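Local atomic coordinates of tricorn protease (Thermoplasma acidophilum, PDB entry 1K32), a protein that probably cleaves peptides as a serine protease, taking part in protein degradation as a large six-subunit assembly with beta-propeller domains. Residues D21-G24 with D25-I28. Numbering follows the deposited sequence.
Sequences DIHG and DRII
I22 swings CG1 to the side opposite its own N (chi1 -180°), and I27 turns CG1 away from its carbonyl carbon (chi1 -75°). The two isoleucines meet on one face of the hairpin, CG1 to CG1 at 3.7 Å. L260 from strand 259-263 touches both side chains. Replacing I22 by an alanine would probably leave a gap beside I27 CG1 and L260. D21, H23, R26 and I28 project from the other face. There D21 CB rests on I28 CG1 at 3.7 Å, while D21 OD1 accepts a hydrogen bond from F60 N. The bent R26 chain runs alongside H23 and brings NH2 to the imidazole edge, 4.0 Å from CD2, the two planes 62° apart. Backbone bonds fix the pairing: H23 N donates to R26 O at 2.8 Å, and R26 N to H23 O at 2.9 Å. D21 N bonds I28 O at 3.0 Å. G24 is second in the type II' turn from H23 to R26, where positive phi favours glycine and a CB would clash with D25 N. Together these define a beta hairpin whose two-residue loop, G24-D25, joins the first two strands of a four-stranded antiparallel sheet, consistent with a beta-propeller blade.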
ATOM      1  N   ASP A  21      23.573 -58.210  38.765  1.00 20.33           N
ATOM      2  CA  ASP A  21      24.530 -58.011  39.844  1.00 21.82           C
ATOM      3  C   ASP A  21      24.011 -58.997  40.881  1.00 24.02           C
ATOM      4  O   ASP A  21      22.868 -59.436  40.801  1.00 24.93           O
ATOM      5  CB  ASP A  21      24.489 -56.582  40.397  1.00 21.81           C
ATOM      6  CG  ASP A  21      25.651 -56.289  41.365  1.00 25.50           C
ATOM      7  OD1 ASP A  21      25.699 -55.169  41.927  1.00 25.12           O
ATOM      8  OD2 ASP A  21      26.519 -57.174  41.562  1.00 23.28           O
ATOM      9  N   ILE A  22      24.833 -59.364  41.846  1.00 24.00           N
ATOM     10  CA  ILE A  22      24.381 -60.330  42.827  1.00 24.00           C
ATOM     11  C   ILE A  22      24.900 -60.008  44.209  1.00 22.94           C
ATOM     12  O   ILE A  22      25.989 -59.470  44.356  1.00 19.99           O
ATOM     13  CB  ILE A  22      24.840 -61.751  42.436  1.00 23.90           C
ATOM     14  CG1 ILE A  22      24.351 -62.765  43.474  1.00 26.68           C
ATOM     15  CG2 ILE A  22      26.357 -61.783  42.317  1.00 24.03           C
ATOM     16  CD1 ILE A  22      24.566 -64.205  43.075  1.00 26.53           C
ATOM     17  N   HIS A  23      24.092 -60.328  45.214  1.00 24.53           N
ATOM     18  CA  HIS A  23      24.457 -60.124  46.615  1.00 27.27           C
ATOM     19  C   HIS A  23      23.759 -61.216  47.408  1.00 26.57           C
ATOM     20  O   HIS A  23      22.546 -61.176  47.599  1.00 25.21           O
ATOM     21  CB  HIS A  23      24.009 -58.756  47.128  1.00 29.20           C
ATOM     22  CG  HIS A  23      24.536 -58.432  48.492  1.00 33.31           C
ATOM     23  ND1 HIS A  23      25.808 -57.945  48.702  1.00 34.42           N
ATOM     24  CD2 HIS A  23      23.985 -58.583  49.721  1.00 35.55           C
ATOM     25  CE1 HIS A  23      26.020 -57.813  50.000  1.00 35.21           C
ATOM     26  NE2 HIS A  23      24.929 -58.193  50.639  1.00 36.79           N
ATOM     27  N   GLY A  24      24.532 -62.199  47.854  1.00 28.43           N
ATOM     28  CA  GLY A  24      23.963 -63.304  48.606  1.00 29.74           C
ATOM     29  C   GLY A  24      22.997 -64.110  47.755  1.00 29.95           C
ATOM     30  O   GLY A  24      23.380 -64.692  46.740  1.00 28.51           O
ATOM     31  N   ASP A  25      21.740 -64.149  48.175  1.00 31.04           N
ATOM     32  CA  ASP A  25      20.712 -64.875  47.443  1.00 33.27           C
ATOM     33  C   ASP A  25      19.854 -63.932  46.623  1.00 33.13           C
ATOM     34  O   ASP A  25      18.803 -64.333  46.116  1.00 31.21           O
ATOM     35  CB  ASP A  25      19.805 -65.644  48.402  1.00 36.85           C
ATOM     36  CG  ASP A  25      20.495 -66.830  49.023  1.00 39.41           C
ATOM     37  OD1 ASP A  25      21.081 -67.621  48.254  1.00 40.90           O
ATOM     38  OD2 ASP A  25      20.450 -66.970  50.266  1.00 42.32           O
ATOM     39  N   ARG A  26      20.289 -62.682  46.505  1.00 30.89           N
ATOM     40  CA  ARG A  26      19.522 -61.709  45.742  1.00 32.72           C
ATOM     41  C   ARG A  26      20.256 -61.345  44.470  1.00 30.55           C
ATOM     42  O   ARG A  26      21.460 -61.117  44.473  1.00 29.21           O
ATOM     43  CB  ARG A  26      19.261 -60.433  46.558  1.00 34.37           C
ATOM     44  CG  ARG A  26      18.649 -60.676  47.931  1.00 38.70           C
ATOM     45  CD  ARG A  26      17.751 -59.523  48.371  1.00 42.05           C
ATOM     46  NE  ARG A  26      18.401 -58.209  48.340  1.00 45.83           N
ATOM     47  CZ  ARG A  26      19.452 -57.864  49.078  1.00 46.37           C
ATOM     48  NH1 ARG A  26      19.954 -56.646  48.977  1.00 48.26           N
ATOM     49  NH2 ARG A  26      20.011 -58.736  49.904  1.00 48.65           N
ATOM     50  N   ILE A  27      19.508 -61.307  43.377  1.00 29.19           N
ATOM     51  CA  ILE A  27      20.050 -60.959  42.077  1.00 27.57           C
ATOM     52  C   ILE A  27      19.185 -59.889  41.459  1.00 25.43           C
ATOM     53  O   ILE A  27      17.971 -60.040  41.405  1.00 27.03           O
ATOM     54  CB  ILE A  27      20.045 -62.164  41.140  1.00 29.13           C
ATOM     55  CG1 ILE A  27      21.173 -63.115  41.529  1.00 31.13           C
ATOM     56  CG2 ILE A  27      20.152 -61.709  39.708  1.00 29.08           C
ATOM     57  CD1 ILE A  27      21.142 -64.423  40.778  1.00 34.53           C
ATOM     58  N   ILE A  28      19.805 -58.798  41.022  1.00 23.57           N
ATOM     59  CA  ILE A  28      19.065 -57.732  40.360  1.00 21.37           C
ATOM     60  C   ILE A  28      19.464 -57.775  38.890  1.00 21.22           C
ATOM     61  O   ILE A  28      20.565 -58.215  38.543  1.00 22.11           O
ATOM     62  CB  ILE A  28      19.361 -56.327  40.973  1.00 20.26           C
ATOM     63  CG1 ILE A  28      20.861 -56.035  41.010  1.00 19.59           C
ATOM     64  CG2 ILE A  28      18.753 -56.254  42.358  1.00 20.59           C
ATOM     65  CD1 ILE A  28      21.208 -54.636  41.588  1.00 19.52           C
TER